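Local structure of Ras-related protein Rab-7L1 (6HH2) at residues Asp140-Phe145 against Thr152-Thr157. The protein binds and hydrolyses GTP as a Rab-family switch that maintains trans-Golgi and endosome integrity and recruits the kinase LRRK2 to the Golgi, stimulating its activity. The protein carries 4 engineered substitutions. Sequence-based numbering, arbitrary orientation. Where two conformers were deposited one is given.
Sequences DQIDRF and TGWTET
One face of the Trp154 indole rests on segment 140-145 of helix 139-148: the CG2 methyl of Ile142 stands over the six-membered ring, 3.6 Å from its centroid, a CH-pi contact, and the backbone N of Asp143 also lies above this face, toward the rim. At the edge, in the ring plane, lies Asp143 OD1. Trp154 NE1 donates to Asp143 OD1 (2.9 Å, 156° at the hydrogen), and the oxygen accepts through its anti lone pair, the one directed away from OD2. The carboxylate and ring planes remain 52° apart, so the acid meets the indole edge turned rather than coplanar. A single indole thus illustrates how an amphipathic ring can serve two neighbouring helix residues, one apolar and one charged. The methyl comes closest at Trp154 CE3, 3.4 Å from Ile142 CG2, while Ile142 CD1 reaches only the far rim, 4.1 Å from Trp154 CZ3. With CG anti to the backbone N (chi1 -170°), the Asp143 carboxylate swings towards the indole N-H; the bond to OD1 helps hold the turn of the indole about its CB-CG bond. OD2 has a salt bridge to Lys147 one turn on, which probably helps keep the acid ionised. Arg139 and Ser146 of the same helix also touch Trp154. The contact joins the helix and second strand of the beta-alpha-beta unit 123-128, 139-148 and 153-156, at one edge strand of the Ras-type sheet. Trp154 also touches Leu125 of the adjoining parallel strand, while Ile142 packs on Phe99 of helix 96-112.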
loop_
_atom_site.group_PDB
_atom_site.type_symbol
_atom_site.label_atom_id
_atom_site.label_comp_id
_atom_site.label_asym_id
_atom_site.label_seq_id
_atom_site.Cartn_x
_atom_site.Cartn_y
_atom_site.Cartn_z
ATOM N N ASP A 140 16.335 -10.859 7.837
ATOM C CA ASP A 140 15.765 -11.913 8.675
ATOM C C ASP A 140 14.812 -11.333 9.710
ATOM O O ASP A 140 13.747 -11.903 9.971
ATOM C CB ASP A 140 16.858 -12.755 9.339
ATOM C CG ASP A 140 17.531 -13.746 8.363
ATOM O OD1 ASP A 140 17.022 -13.947 7.226
ATOM O OD2 ASP A 140 18.577 -14.324 8.732
ATOM N N GLN A 141 15.281 -10.224 10.261
ATOM C CA GLN A 141 14.253 -9.486 11.206
ATOM C C GLN A 141 12.894 -9.085 10.473
ATOM O O GLN A 141 11.768 -9.203 11.007
ATOM C CB GLN A 141 14.909 -8.200 11.738
ATOM C CG GLN A 141 15.744 -8.340 13.027
ATOM C CD GLN A 141 16.420 -7.012 13.385
ATOM O OE1 GLN A 141 16.524 -6.114 12.540
ATOM N NE2 GLN A 141 16.860 -6.877 14.646
ATOM N N ILE A 142 13.031 -8.591 9.266
ATOM C CA ILE A 142 11.801 -8.228 8.562
ATOM C C ILE A 142 10.919 -9.442 8.331
ATOM O O ILE A 142 9.693 -9.384 8.509
ATOM C CB ILE A 142 12.128 -7.521 7.245
ATOM C CG1 ILE A 142 12.913 -6.233 7.525
ATOM C CG2 ILE A 142 10.837 -7.158 6.534
ATOM C CD1 ILE A 142 13.512 -5.645 6.259
ATOM N N ASP A 143 11.509 -10.534 7.884
ATOM C CA ASP A 143 10.713 -11.730 7.615
ATOM C C ASP A 143 10.044 -12.257 8.868
ATOM O O ASP A 143 8.874 -12.641 8.828
ATOM C CB ASP A 143 11.562 -12.823 6.953
ATOM C CG ASP A 143 10.706 -13.992 6.430
ATOM O OD1 ASP A 143 9.925 -13.709 5.484
ATOM O OD2 ASP A 143 10.803 -15.103 7.001
ATOM N N ARG A 144 10.772 -12.342 9.984
ATOM C CA ARG A 144 10.139 -12.805 11.222
ATOM C C ARG A 144 9.005 -11.869 11.635
ATOM O O ARG A 144 7.939 -12.325 12.065
ATOM C CB ARG A 144 11.182 -12.863 12.334
ATOM C CG ARG A 144 12.157 -14.040 12.196
ATOM C CD ARG A 144 12.898 -14.322 13.502
ATOM N NE ARG A 144 13.683 -13.166 13.951
ATOM C CZ ARG A 144 14.892 -12.865 13.473
ATOM N NH1 ARG A 144 15.436 -13.617 12.515
ATOM N NH2 ARG A 144 15.546 -11.802 13.936
ATOM N N PHE A 145 9.222 -10.566 11.480
ATOM C CA PHE A 145 8.196 -9.588 11.825
ATOM C C PHE A 145 6.982 -9.726 10.918
ATOM O O PHE A 145 5.835 -9.686 11.379
ATOM C CB PHE A 145 8.838 -8.193 11.698
ATOM C CG PHE A 145 7.918 -7.035 11.870
ATOM C CD1 PHE A 145 7.208 -6.563 10.780
ATOM C CD2 PHE A 145 7.871 -6.362 13.089
ATOM C CE1 PHE A 145 6.409 -5.438 10.867
ATOM C CE2 PHE A 145 7.065 -5.186 13.190
ATOM C CZ PHE A 145 6.329 -4.766 12.061
ATOM N N THR A 152 0.511 -10.508 4.518
ATOM C CA THR A 152 0.467 -11.426 3.385
ATOM C C THR A 152 1.863 -11.665 2.879
ATOM O O THR A 152 2.200 -12.795 2.506
ATOM C CB THR A 152 -0.408 -10.837 2.268
ATOM O OG1 THR A 152 -1.686 -10.486 2.872
ATOM C CG2 THR A 152 -0.658 -11.877 1.165
ATOM N N GLY A 153 2.705 -10.655 2.875
ATOM C CA GLY A 153 4.108 -10.832 2.532
ATOM C C GLY A 153 4.812 -9.508 2.641
ATOM O O GLY A 153 4.201 -8.485 3.011
ATOM N N TRP A 154 6.082 -9.506 2.246
ATOM C CA TRP A 154 6.921 -8.321 2.319
ATOM C C TRP A 154 7.951 -8.358 1.199
ATOM O O TRP A 154 8.319 -9.447 0.715
ATOM C CB TRP A 154 7.621 -8.195 3.694
ATOM C CG TRP A 154 8.776 -9.192 3.852
ATOM C CD1 TRP A 154 8.696 -10.477 4.272
ATOM C CD2 TRP A 154 10.162 -8.930 3.586
ATOM N NE1 TRP A 154 9.986 -11.056 4.313
ATOM C CE2 TRP A 154 10.887 -10.089 3.907
ATOM C CE3 TRP A 154 10.858 -7.784 3.161
ATOM C CZ2 TRP A 154 12.306 -10.155 3.756
ATOM C CZ3 TRP A 154 12.238 -7.835 3.046
ATOM C CH2 TRP A 154 12.942 -9.007 3.326
ATOM N N THR A 155 8.400 -7.154 0.798
ATOM C CA THR A 155 9.546 -7.051 -0.083
ATOM C C THR A 155 10.233 -5.721 0.115
ATOM O O THR A 155 9.660 -4.766 0.630
ATOM C CB THR A 155 9.124 -7.229 -1.555
ATOM O OG1 THR A 155 10.283 -7.264 -2.419
ATOM C CG2 THR A 155 8.206 -6.140 -2.038
ATOM N N GLU A 156 11.492 -5.671 -0.283
ATOM C CA GLU A 156 12.227 -4.422 -0.285
ATOM C C GLU A 156 11.902 -3.672 -1.559
ATOM O O GLU A 156 11.647 -4.268 -2.603
ATOM C CB GLU A 156 13.728 -4.675 -0.182
ATOM C CG GLU A 156 14.327 -5.341 -1.388
ATOM C CD GLU A 156 15.847 -5.439 -1.350
ATOM O OE1 GLU A 156 16.413 -5.567 -0.261
ATOM O OE2 GLU A 156 16.466 -5.496 -2.444
ATOM N N THR A 157 11.867 -2.337 -1.455
ATOM C CA THR A 157 11.566 -1.501 -2.610
ATOM C C THR A 157 12.409 -0.239 -2.515
ATOM O O THR A 157 12.926 0.108 -1.439
ATOM C CB THR A 157 10.105 -1.015 -2.614
ATOM O OG1 THR A 157 9.832 -0.235 -1.421
ATOM C CG2 THR A 157 9.151 -2.187 -2.656
#